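Local coordinates for protein succinate-semialdehyde dehydrogenase (Streptococcus pyogenes MGAS1882, PDB 4OGD) that probably oxidises succinic semialdehyde to succinate, with NADP+ as the cofactor, at residues H324-V329 / K352-Y357; L320-G325 / T345-L350; S266-V271 / V365-K370; V380-N385 / K406-M411. All coordinates share one frame; numbering follows the deposited sequence.

The chain opens contact 3 at residues 266-271 and closes it only at 365-370, where two parallel strands pair. The loop in between holds contacts 1 and 2. Contact 2 starts first, at 320-325, on the end of helix 308-323. Contact 1 starts at 324-329, and the two share His324 and Gly325. Contact 2 closes at 345-350 before contact 1 closes at 352-357, so these two loops cross. Contact 2 ties the helix end to strand 345-348, and contact 1 ties the turn after the helix to the loop at 352-357. Contact 4 follows in series, at 380-385 and 406-411. It joins the end of helix 374-382 to the loop before strand 411-414.

Contact 1. Residues H324-V329 / K352-Y357; sequences HGAELV and KDNPIY
His324 lies against Asn354 and Pro355, and its side chain can be followed outward from the backbone. CB comes first and meets the amide of Asn354, with His324 CB 3.5 Å from Asn354 ND2. CG stands beside the backbone N and anti to the carbonyl carbon (chi1 -74°). This starts the imidazole off toward Pro355. Pro355 CD sits over one face of the ring. It lies 3.8 Å from the ring centroid and 17° off the ring normal, so the pair is a CH-pi contact. The carbon is offset toward the rim, and His324 CG is its nearest ring atom at 3.6 Å. His324 ND1 follows at 3.7 Å from Pro355 CD. Further out, His324 CE1 is 4.0 Å from the same carbon. The two side chains cross at about a right angle.

The Asn354 amide lies against His324 CB. Its CG, anti to its own backbone N (chi1 -169°), comes close to that carbon. The amide also approaches Ala326, whose CB is 3.9 Å from Asn354 ND2. ND2 donates to the carbonyl O of Ala321. At the other end, Asn354 OD1 accepts from Ile356 N at 3.1 Å, which makes an Asx turn. The amide is thus held at both polar atoms.

The contact lies at the surface, beyond the C-terminal end of helix 308-323. Pro355 also touches Leu320 of that helix. Ile356 packs on Gln317, Leu320 and Ala321, and on Ile347 of strand 345-348. Residues 327-329 run on from the turn as an edge strand, bonded to strand 345-348.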
loop_
_atom_site.group_PDB
_atom_site.type_symbol
_atom_site.label_atom_id
_atom_site.label_comp_id
_atom_site.label_asym_id
_atom_site.label_seq_id
_atom_site.Cartn_x
_atom_site.Cartn_y
_atom_site.Cartn_z
ATOM N N HIS A 324 18.649 30.712 14.828
ATOM C CA HIS A 324 19.113 29.584 15.624
ATOM C C HIS A 324 20.581 29.241 15.392
ATOM O O HIS A 324 21.022 28.138 15.721
ATOM C CB HIS A 324 18.216 28.365 15.402
ATOM C CG HIS A 324 16.884 28.479 16.071
ATOM N ND1 HIS A 324 16.611 27.893 17.292
ATOM C CD2 HIS A 324 15.755 29.131 15.708
ATOM C CE1 HIS A 324 15.369 28.170 17.641
ATOM N NE2 HIS A 324 14.825 28.922 16.697
ATOM N N GLY A 325 21.326 30.180 14.812
ATOM C CA GLY A 325 22.779 30.099 14.777
ATOM C C GLY A 325 23.454 29.681 13.480
ATOM O O GLY A 325 24.668 29.482 13.450
ATOM N N ALA A 326 22.686 29.542 12.406
ATOM C CA ALA A 326 23.268 29.165 11.127
ATOM C C ALA A 326 24.033 30.333 10.517
ATOM O O ALA A 326 23.792 31.494 10.862
ATOM C CB ALA A 326 22.183 28.678 10.166
ATOM N N GLU A 327 24.944 30.027 9.601
ATOM C CA GLU A 327 25.728 31.058 8.932
ATOM C C GLU A 327 25.130 31.408 7.575
ATOM O O GLU A 327 24.844 30.516 6.772
ATOM C CB GLU A 327 27.182 30.601 8.751
ATOM C CG GLU A 327 28.025 31.594 7.953
ATOM C CD GLU A 327 29.431 31.099 7.669
ATOM O OE1 GLU A 327 29.737 29.921 7.963
ATOM O OE2 GLU A 327 30.239 31.897 7.147
ATOM N N LEU A 328 24.940 32.704 7.320
ATOM C CA LEU A 328 24.536 33.158 5.992
ATOM C C LEU A 328 25.768 33.245 5.105
ATOM O O LEU A 328 26.603 34.140 5.259
ATOM C CB LEU A 328 23.809 34.505 6.046
ATOM C CG LEU A 328 23.254 34.999 4.700
ATOM C CD1 LEU A 328 22.223 34.030 4.133
ATOM C CD2 LEU A 328 22.641 36.383 4.829
ATOM N N VAL A 329 25.884 32.294 4.187
ATOM C CA VAL A 329 27.043 32.194 3.311
ATOM C C VAL A 329 26.900 33.101 2.094
ATOM O O VAL A 329 27.855 33.763 1.676
ATOM C CB VAL A 329 27.259 30.734 2.859
ATOM C CG1 VAL A 329 28.298 30.646 1.755
ATOM C CG2 VAL A 329 27.652 29.855 4.047
ATOM N N LYS A 352 22.181 20.318 15.256
ATOM C CA LYS A 352 20.986 19.497 15.448
ATOM C C LYS A 352 19.872 20.176 16.235
ATOM O O LYS A 352 18.702 19.808 16.109
ATOM C CB LYS A 352 21.352 18.170 16.095
ATOM C CG LYS A 352 22.132 17.265 15.184
ATOM C CD LYS A 352 22.454 15.976 15.895
ATOM C CE LYS A 352 23.332 15.091 15.053
ATOM N NZ LYS A 352 23.690 13.853 15.804
ATOM N N ASP A 353 20.230 21.168 17.042
ATOM C CA ASP A 353 19.240 21.899 17.821
ATOM C C ASP A 353 18.624 23.035 17.016
ATOM O O ASP A 353 17.723 23.724 17.492
ATOM C CB ASP A 353 19.874 22.440 19.099
ATOM C CG ASP A 353 21.298 22.886 18.886
ATOM O OD1 ASP A 353 22.170 22.484 19.689
ATOM O OD2 ASP A 353 21.549 23.626 17.910
ATOM N N ASN A 354 19.115 23.218 15.790
ATOM C CA ASN A 354 18.541 24.184 14.859
ATOM C C ASN A 354 17.425 23.481 14.094
ATOM O O ASN A 354 17.670 22.469 13.446
ATOM C CB ASN A 354 19.627 24.679 13.896
ATOM C CG ASN A 354 19.187 25.873 13.063
ATOM O OD1 ASN A 354 18.051 25.940 12.600
ATOM N ND2 ASN A 354 20.100 26.818 12.858
ATOM N N PRO A 355 16.193 24.002 14.177
ATOM C CA PRO A 355 15.052 23.329 13.543
ATOM C C PRO A 355 15.274 23.066 12.055
ATOM O O PRO A 355 14.838 22.032 11.542
ATOM C CB PRO A 355 13.914 24.333 13.728
ATOM C CG PRO A 355 14.290 25.094 14.949
ATOM C CD PRO A 355 15.786 25.215 14.908
ATOM N N ILE A 356 15.962 23.982 11.381
ATOM C CA ILE A 356 16.182 23.867 9.939
ATOM C C ILE A 356 17.115 22.687 9.567
ATOM O O ILE A 356 17.095 22.201 8.434
ATOM C CB ILE A 356 16.627 25.240 9.345
ATOM C CG1 ILE A 356 15.505 26.270 9.530
ATOM C CG2 ILE A 356 16.991 25.139 7.870
ATOM C CD1 ILE A 356 14.171 25.864 8.878
ATOM N N TYR A 357 17.894 22.188 10.530
ATOM C CA TYR A 357 18.714 20.992 10.313
ATOM C C TYR A 357 17.876 19.846 9.752
ATOM O O TYR A 357 18.363 19.050 8.950
ATOM C CB TYR A 357 19.360 20.546 11.635
ATOM C CG TYR A 357 20.481 19.525 11.508
ATOM C CD1 TYR A 357 20.210 18.161 11.432
ATOM C CD2 TYR A 357 21.810 19.927 11.502
ATOM C CE1 TYR A 357 21.240 17.227 11.336
ATOM C CE2 TYR A 357 22.842 19.004 11.408
ATOM C CZ TYR A 357 22.551 17.657 11.321
ATOM O OH TYR A 357 23.602 16.758 11.230
#

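Contact 2. Residues L320-G325 / T345-L350; sequences LALDHG and TIIAGL
Ala321, whose CB packs on Ile347, has a carbonyl O gripped by several groups. His324 N donates to Ala321 O at 3.3 Å. Ala326 N does so as well, and the side-chain amide of Asn354 adds another donor. The bond from Ala326, with that from Gly325 N to Leu322 O (3.1 Å), forms a Schellman motif. It ends helix 308-323, with Gly325 at positive phi as the C-prime residue.

The helix meets the strand through methyl groups. Ala321 CB points at Ile347 and lies 3.9 Å from its CD1. Ile347 CG1, in the crowded position between backbone N and carbonyl carbon (chi1 59°), carries that CD1. Its CG2 turns to the neighbouring helix residue, 4.4 Å from Leu322 CD2. Leu350 CD2 approaches the same alanine methyl, 4.4 Å from Ala321 CB.

Beside the methyl groups, a water spans the two backbones. It donates to Gly349 O at 2.8 Å and, weakly, to His324 O. Gly325 O and Gly349 O are both acceptors and cannot bond each other; they stay 3.9 Å apart. Across this contact the attraction is therefore mainly apolar. Methyl packing joins helix to strand, and the one water is the polar link.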
loop_
_atom_site.group_PDB
_atom_site.type_symbol
_atom_site.label_atom_id
_atom_site.label_comp_id
_atom_site.label_asym_id
_atom_site.label_seq_id
_atom_site.Cartn_x
_atom_site.Cartn_y
_atom_site.Cartn_z
ATOM N N LEU A 320 14.549 31.688 10.424
ATOM C CA LEU A 320 14.586 30.709 11.510
ATOM C C LEU A 320 15.971 30.079 11.614
ATOM O O LEU A 320 16.498 29.903 12.713
ATOM C CB LEU A 320 13.528 29.624 11.290
ATOM C CG LEU A 320 13.375 28.611 12.431
ATOM C CD1 LEU A 320 12.873 29.308 13.692
ATOM C CD2 LEU A 320 12.450 27.466 12.044
ATOM N N ALA A 321 16.555 29.739 10.470
ATOM C CA ALA A 321 17.890 29.150 10.445
ATOM C C ALA A 321 18.917 30.075 11.087
ATOM O O ALA A 321 19.726 29.642 11.903
ATOM C CB ALA A 321 18.306 28.821 9.017
ATOM N N LEU A 322 18.889 31.345 10.694
ATOM C CA LEU A 322 19.852 32.317 11.199
ATOM C C LEU A 322 19.608 32.653 12.667
ATOM O O LEU A 322 20.563 32.840 13.432
ATOM C CB LEU A 322 19.821 33.587 10.347
ATOM C CG LEU A 322 20.066 33.347 8.857
ATOM C CD1 LEU A 322 19.954 34.646 8.067
ATOM C CD2 LEU A 322 21.422 32.689 8.619
ATOM N N ASP A 323 18.337 32.727 13.056
ATOM C CA ASP A 323 17.980 33.016 14.442
ATOM C C ASP A 323 18.450 31.906 15.376
ATOM O O ASP A 323 18.634 32.128 16.575
ATOM C CB ASP A 323 16.471 33.231 14.593
ATOM C CG ASP A 323 16.005 34.567 14.032
ATOM O OD1 ASP A 323 16.851 35.365 13.582
ATOM O OD2 ASP A 323 14.782 34.822 14.058
ATOM N N HIS A 324 18.649 30.712 14.828
ATOM C CA HIS A 324 19.113 29.584 15.624
ATOM C C HIS A 324 20.581 29.241 15.392
ATOM O O HIS A 324 21.022 28.138 15.721
ATOM C CB HIS A 324 18.216 28.365 15.402
ATOM C CG HIS A 324 16.884 28.479 16.071
ATOM N ND1 HIS A 324 16.611 27.893 17.292
ATOM C CD2 HIS A 324 15.755 29.131 15.708
ATOM C CE1 HIS A 324 15.369 28.170 17.641
ATOM N NE2 HIS A 324 14.825 28.922 16.697
ATOM N N GLY A 325 21.326 30.180 14.812
ATOM C CA GLY A 325 22.779 30.099 14.777
ATOM C C GLY A 325 23.454 29.681 13.480
ATOM O O GLY A 325 24.668 29.482 13.450
ATOM N N THR A 345 20.041 31.554 -2.007
ATOM C CA THR A 345 20.593 31.851 -0.699
ATOM C C THR A 345 21.308 30.592 -0.229
ATOM O O THR A 345 20.824 29.488 -0.471
ATOM C CB THR A 345 19.460 32.212 0.276
ATOM O OG1 THR A 345 18.758 33.363 -0.215
ATOM C CG2 THR A 345 19.995 32.502 1.674
ATOM N N ILE A 346 22.470 30.745 0.401
ATOM C CA ILE A 346 23.208 29.595 0.905
ATOM C C ILE A 346 23.406 29.747 2.402
ATOM O O ILE A 346 23.841 30.799 2.867
ATOM C CB ILE A 346 24.589 29.446 0.231
ATOM C CG1 ILE A 346 24.421 29.330 -1.287
ATOM C CG2 ILE A 346 25.333 28.222 0.788
ATOM C CD1 ILE A 346 25.721 29.388 -2.070
ATOM N N ILE A 347 23.071 28.701 3.149
ATOM C CA ILE A 347 23.344 28.670 4.581
ATOM C C ILE A 347 24.237 27.493 4.945
ATOM O O ILE A 347 24.304 26.498 4.229
ATOM C CB ILE A 347 22.058 28.589 5.409
ATOM C CG1 ILE A 347 21.258 27.330 5.041
ATOM C CG2 ILE A 347 21.236 29.859 5.222
ATOM C CD1 ILE A 347 20.021 27.099 5.905
ATOM N N ALA A 348 24.933 27.622 6.070
ATOM C CA ALA A 348 25.771 26.548 6.579
ATOM C C ALA A 348 25.734 26.605 8.101
ATOM O O ALA A 348 24.963 27.375 8.676
ATOM C CB ALA A 348 27.197 26.687 6.055
ATOM N N GLY A 349 26.549 25.787 8.755
ATOM C CA GLY A 349 26.596 25.775 10.207
ATOM C C GLY A 349 25.301 25.388 10.909
ATOM O O GLY A 349 25.022 25.876 12.005
ATOM N N LEU A 350 24.505 24.519 10.290
ATOM C CA LEU A 350 23.323 23.996 10.957
ATOM C C LEU A 350 23.732 22.947 11.989
ATOM O O LEU A 350 24.444 21.997 11.667
ATOM C CB LEU A 350 22.349 23.378 9.945
ATOM C CG LEU A 350 21.663 24.348 8.973
ATOM C CD1 LEU A 350 21.100 23.593 7.774
ATOM C CD2 LEU A 350 20.553 25.130 9.661
HETATM O O HOH W 1 22.819 26.164 13.761
#

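Contact 3. Residues S266-V271 / V365-K370; sequences SKRFIV and VGEIYK
The N-H groups of Phe269, Tyr369 and Val271 donate the backbone hydrogen bonds between strands 268-271 and 365-370. Phe269 N donates to Glu367 O at 2.9 Å, Tyr369 N to Phe269 O at 2.8 Å and Val271 N to Tyr369 O at 3.0 Å. The middle bond is nearly straight (171°). Ile270 CA adds a CA-H...O contact to Tyr369 O. One water takes over where the ladder ends. Glu367 N donates to it, and it can donate to Ser266 O and, weakly, to Lys267 O. With more acceptors than protons nearby, it cannot serve all at once.

This is a parallel pair inside the seven-stranded mixed sheet, consistent with the catalytic domain of aldehyde dehydrogenases. Strand 235-238 lies on the other side of 268-272, and 345-348 borders 365-371.

Apolar contacts lie on both faces. Val271 CG1 meets Ile368 CG2 at 3.6 Å, on the face that helix 276-288 covers through Tyr276. On the Ile270 face, Arg268 lays its aliphatic chain against Tyr369, with Arg268 CG 3.5 Å from Tyr369 CE2. The chain bends at chi3 (-67°), and NE bonds Asp233 O.

The buried guanidinium also binds the carbonyls of Val380 and Ala381. Tyr369 OH bonds Tyr357 O.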
loop_
_atom_site.group_PDB
_atom_site.type_symbol
_atom_site.label_atom_id
_atom_site.label_comp_id
_atom_site.label_asym_id
_atom_site.label_seq_id
_atom_site.Cartn_x
_atom_site.Cartn_y
_atom_site.Cartn_z
ATOM N N SER A 266 18.241 18.930 -4.455
ATOM C CA SER A 266 19.416 18.540 -3.679
ATOM C C SER A 266 19.579 19.463 -2.475
ATOM O O SER A 266 20.385 20.391 -2.498
ATOM C CB SER A 266 20.657 18.574 -4.571
ATOM O OG SER A 266 20.499 17.653 -5.645
ATOM N N LYS A 267 18.814 19.197 -1.418
ATOM C CA LYS A 267 18.628 20.183 -0.358
ATOM C C LYS A 267 19.727 20.195 0.695
ATOM O O LYS A 267 19.993 21.232 1.298
ATOM C CB LYS A 267 17.254 20.024 0.303
ATOM C CG LYS A 267 16.111 20.092 -0.687
ATOM C CD LYS A 267 14.802 20.473 -0.011
ATOM C CE LYS A 267 13.646 20.528 -1.030
ATOM N NZ LYS A 267 12.997 19.178 -1.230
ATOM N N ARG A 268 20.356 19.050 0.927
ATOM C CA ARG A 268 21.458 18.991 1.896
ATOM C C ARG A 268 22.728 18.536 1.208
ATOM O O ARG A 268 22.891 17.354 0.918
ATOM C CB ARG A 268 21.135 18.038 3.063
ATOM C CG ARG A 268 19.920 18.428 3.910
ATOM C CD ARG A 268 19.712 17.435 5.069
ATOM N NE ARG A 268 19.319 16.126 4.553
ATOM C CZ ARG A 268 19.716 14.963 5.056
ATOM N NH1 ARG A 268 20.518 14.921 6.116
ATOM N NH2 ARG A 268 19.312 13.837 4.491
ATOM N N PHE A 269 23.634 19.472 0.947
ATOM C CA PHE A 269 24.930 19.105 0.419
ATOM C C PHE A 269 25.799 18.647 1.570
ATOM O O PHE A 269 25.978 19.380 2.536
ATOM C CB PHE A 269 25.578 20.297 -0.283
ATOM C CG PHE A 269 24.915 20.661 -1.582
ATOM C CD1 PHE A 269 25.079 19.857 -2.705
ATOM C CD2 PHE A 269 24.128 21.802 -1.682
ATOM C CE1 PHE A 269 24.475 20.189 -3.917
ATOM C CE2 PHE A 269 23.510 22.138 -2.901
ATOM C CZ PHE A 269 23.689 21.328 -4.013
ATOM N N ILE A 270 26.316 17.432 1.481
ATOM C CA ILE A 270 27.154 16.899 2.546
ATOM C C ILE A 270 28.591 16.814 2.031
ATOM O O ILE A 270 28.864 16.115 1.059
ATOM C CB ILE A 270 26.618 15.541 3.009
ATOM C CG1 ILE A 270 25.189 15.718 3.543
ATOM C CG2 ILE A 270 27.498 14.952 4.092
ATOM C CD1 ILE A 270 24.567 14.429 4.057
ATOM N N VAL A 271 29.493 17.560 2.667
ATOM C CA VAL A 271 30.846 17.739 2.147
ATOM C C VAL A 271 31.889 17.455 3.227
ATOM O O VAL A 271 31.700 17.793 4.396
ATOM C CB VAL A 271 31.021 19.157 1.550
ATOM C CG1 VAL A 271 30.880 20.218 2.616
ATOM C CG2 VAL A 271 32.357 19.291 0.862
ATOM N N VAL A 365 17.310 27.537 -1.625
ATOM C CA VAL A 365 18.192 27.681 -0.479
ATOM C C VAL A 365 19.181 26.533 -0.405
ATOM O O VAL A 365 18.818 25.411 -0.048
ATOM C CB VAL A 365 17.395 27.764 0.839
ATOM C CG1 VAL A 365 18.337 27.963 2.015
ATOM C CG2 VAL A 365 16.371 28.892 0.773
ATOM N N GLY A 366 20.436 26.812 -0.732
ATOM C CA GLY A 366 21.478 25.815 -0.601
ATOM C C GLY A 366 21.840 25.640 0.863
ATOM O O GLY A 366 21.807 26.602 1.631
ATOM N N GLU A 367 22.138 24.408 1.264
ATOM C CA GLU A 367 22.542 24.127 2.645
ATOM C C GLU A 367 23.791 23.271 2.620
ATOM O O GLU A 367 23.819 22.232 1.967
ATOM C CB GLU A 367 21.427 23.384 3.382
ATOM C CG GLU A 367 20.087 24.101 3.363
ATOM C CD GLU A 367 18.938 23.163 3.653
ATOM O OE1 GLU A 367 19.128 22.235 4.465
ATOM O OE2 GLU A 367 17.857 23.334 3.040
ATOM N N ILE A 368 24.837 23.708 3.318
ATOM C CA ILE A 368 26.069 22.944 3.337
ATOM C C ILE A 368 26.293 22.319 4.710
ATOM O O ILE A 368 26.399 23.028 5.710
ATOM C CB ILE A 368 27.281 23.807 2.926
ATOM C CG1 ILE A 368 27.022 24.456 1.567
ATOM C CG2 ILE A 368 28.514 22.945 2.836
ATOM C CD1 ILE A 368 28.062 25.523 1.191
ATOM N N TYR A 369 26.341 20.988 4.739
ATOM C CA TYR A 369 26.598 20.228 5.961
ATOM C C TYR A 369 28.026 19.705 5.921
ATOM O O TYR A 369 28.356 18.882 5.063
ATOM C CB TYR A 369 25.652 19.026 6.054
ATOM C CG TYR A 369 24.205 19.352 6.359
ATOM C CD1 TYR A 369 23.597 18.867 7.510
ATOM C CD2 TYR A 369 23.441 20.122 5.489
ATOM C CE1 TYR A 369 22.276 19.148 7.795
ATOM C CE2 TYR A 369 22.109 20.416 5.764
ATOM C CZ TYR A 369 21.532 19.926 6.920
ATOM O OH TYR A 369 20.203 20.192 7.205
ATOM N N LYS A 370 28.876 20.160 6.843
ATOM C CA LYS A 370 30.258 19.678 6.870
ATOM C C LYS A 370 30.380 18.417 7.717
ATOM O O LYS A 370 29.840 18.353 8.817
ATOM C CB LYS A 370 31.206 20.752 7.410
ATOM C CG LYS A 370 32.681 20.366 7.306
ATOM C CD LYS A 370 33.594 21.463 7.870
ATOM C CE LYS A 370 33.529 21.507 9.391
ATOM N NZ LYS A 370 34.385 20.452 10.017
HETATM O O HOH W 2 20.876 22.719 -0.900
#

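Contact 4. Residues V380-N385 / K406-M411; sequences VANDSN and KIETGM
Asn382 takes hold of the backbone of residues 406-408 with both ends of its amide. Glu408 N donates to Asn382 OD1 at 2.7 Å, nearly straight. The donor stands 43° out of the carbonyl plane. Asn382 ND2 donates to Lys406 O at 3.0 Å, and this partner lies in the amide plane. Ile407 lies between the two bonded residues, with its CG2 3.5 Å from Asn382 OD1. Ala381 CB packs on Ile407 CD1 at 4.0 Å. Both side chains also rest on Ile237 of strand 235-238.

Glu408 crosses Asn382 at about a right angle, with Glu408 CG 3.8 Å from Asn382 CG. A water is placed to donate to Asn382 O and Glu408 OE1. Beyond the two segments, OE1 salt-bridges Lys430 of the same chain. OE2 makes a hydrogen bond with Tyr36 OH and a salt bridge to Lys37, both of the second subunit. Met411 pairs with a strand of that subunit, so the sheet continues across the interface.

Asn382 thus gives Glu408 N an acceptor and Lys406 O a donor, across the turn that follows helix 397-406. A flipped amide would face both with the wrong group. The two lysines would tend to keep Glu408 negatively charged.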
loop_
_atom_site.group_PDB
_atom_site.type_symbol
_atom_site.label_atom_id
_atom_site.label_comp_id
_atom_site.label_asym_id
_atom_site.label_seq_id
_atom_site.Cartn_x
_atom_site.Cartn_y
_atom_site.Cartn_z
ATOM N N VAL A 380 24.836 11.327 8.706
ATOM C CA VAL A 380 24.090 12.573 8.540
ATOM C C VAL A 380 23.020 12.429 7.451
ATOM O O VAL A 380 21.877 12.832 7.642
ATOM C CB VAL A 380 25.024 13.771 8.251
ATOM C CG1 VAL A 380 24.219 15.015 7.934
ATOM C CG2 VAL A 380 25.915 14.028 9.452
ATOM N N ALA A 381 23.382 11.814 6.332
ATOM C CA ALA A 381 22.413 11.572 5.266
ATOM C C ALA A 381 21.173 10.840 5.782
ATOM O O ALA A 381 20.041 11.172 5.400
ATOM C CB ALA A 381 23.066 10.794 4.118
ATOM N N ASN A 382 21.387 9.867 6.669
ATOM C CA ASN A 382 20.294 9.029 7.160
ATOM C C ASN A 382 19.605 9.587 8.392
ATOM O O ASN A 382 18.549 9.085 8.788
ATOM C CB ASN A 382 20.782 7.604 7.431
ATOM C CG ASN A 382 21.135 6.869 6.163
ATOM O OD1 ASN A 382 20.695 7.254 5.083
ATOM N ND2 ASN A 382 21.922 5.798 6.280
ATOM N N ASP A 383 20.207 10.607 9.006
ATOM C CA ASP A 383 19.581 11.270 10.142
ATOM C C ASP A 383 18.568 12.268 9.604
ATOM O O ASP A 383 18.792 13.479 9.614
ATOM C CB ASP A 383 20.624 11.958 11.028
ATOM C CG ASP A 383 20.022 12.577 12.277
ATOM O OD1 ASP A 383 18.970 12.085 12.744
ATOM O OD2 ASP A 383 20.611 13.555 12.801
ATOM N N SER A 384 17.447 11.741 9.124
ATOM C CA SER A 384 16.459 12.552 8.424
ATOM C C SER A 384 15.092 11.911 8.571
ATOM O O SER A 384 14.980 10.684 8.606
ATOM C CB SER A 384 16.824 12.625 6.941
ATOM O OG SER A 384 15.899 13.428 6.225
ATOM N N ASN A 385 14.060 12.742 8.678
ATOM C CA ASN A 385 12.686 12.267 8.643
ATOM C C ASN A 385 12.233 11.987 7.222
ATOM O O ASN A 385 11.152 11.456 7.011
ATOM C CB ASN A 385 11.750 13.294 9.265
ATOM C CG ASN A 385 11.969 13.437 10.749
ATOM O OD1 ASN A 385 12.187 12.445 11.441
ATOM N ND2 ASN A 385 11.926 14.669 11.245
ATOM N N LYS A 406 23.914 2.226 1.134
ATOM C CA LYS A 406 23.880 2.499 2.568
ATOM C C LYS A 406 22.953 3.650 2.959
ATOM O O LYS A 406 22.689 3.857 4.146
ATOM C CB LYS A 406 25.292 2.756 3.098
ATOM C CG LYS A 406 26.181 1.531 3.002
ATOM C CD LYS A 406 27.597 1.841 3.471
ATOM C CE LYS A 406 28.456 0.586 3.444
ATOM N NZ LYS A 406 29.871 0.914 3.770
ATOM N N ILE A 407 22.456 4.391 1.975
ATOM C CA ILE A 407 21.556 5.509 2.267
ATOM C C ILE A 407 20.118 5.023 2.402
ATOM O O ILE A 407 19.622 4.263 1.554
ATOM C CB ILE A 407 21.614 6.611 1.182
ATOM C CG1 ILE A 407 23.066 7.010 0.890
ATOM C CG2 ILE A 407 20.828 7.837 1.631
ATOM C CD1 ILE A 407 23.850 7.421 2.140
ATOM N N GLU A 408 19.458 5.454 3.474
ATOM C CA GLU A 408 18.056 5.139 3.719
ATOM C C GLU A 408 17.189 6.110 2.922
ATOM O O GLU A 408 16.804 7.182 3.411
ATOM C CB GLU A 408 17.751 5.240 5.218
ATOM C CG GLU A 408 18.465 4.175 6.031
ATOM C CD GLU A 408 18.183 4.270 7.516
ATOM O OE1 GLU A 408 17.821 5.364 7.996
ATOM O OE2 GLU A 408 18.337 3.240 8.207
ATOM N N THR A 409 16.904 5.733 1.680
ATOM C CA THR A 409 16.174 6.589 0.759
ATOM C C THR A 409 15.670 5.754 -0.408
ATOM O O THR A 409 16.176 4.657 -0.658
ATOM C CB THR A 409 17.079 7.722 0.223
ATOM O OG1 THR A 409 16.274 8.689 -0.451
ATOM C CG2 THR A 409 18.123 7.177 -0.746
ATOM N N GLY A 410 14.689 6.275 -1.142
ATOM C CA GLY A 410 14.088 5.521 -2.229
ATOM C C GLY A 410 14.831 5.590 -3.553
ATOM O O GLY A 410 14.644 4.731 -4.424
ATOM N N MET A 411 15.665 6.615 -3.722
ATOM C CA MET A 411 16.372 6.826 -4.984
ATOM C C MET A 411 17.763 7.408 -4.766
ATOM O O MET A 411 17.952 8.296 -3.942
ATOM C CB MET A 411 15.580 7.777 -5.890
ATOM C CG MET A 411 14.210 7.254 -6.275
ATOM S SD MET A 411 13.202 8.436 -7.180
ATOM C CE MET A 411 12.839 9.636 -5.902
HETATM O O HOH W 3 18.387 10.143 3.222
HETATM O O HOH W 4 18.981 6.765 10.681
#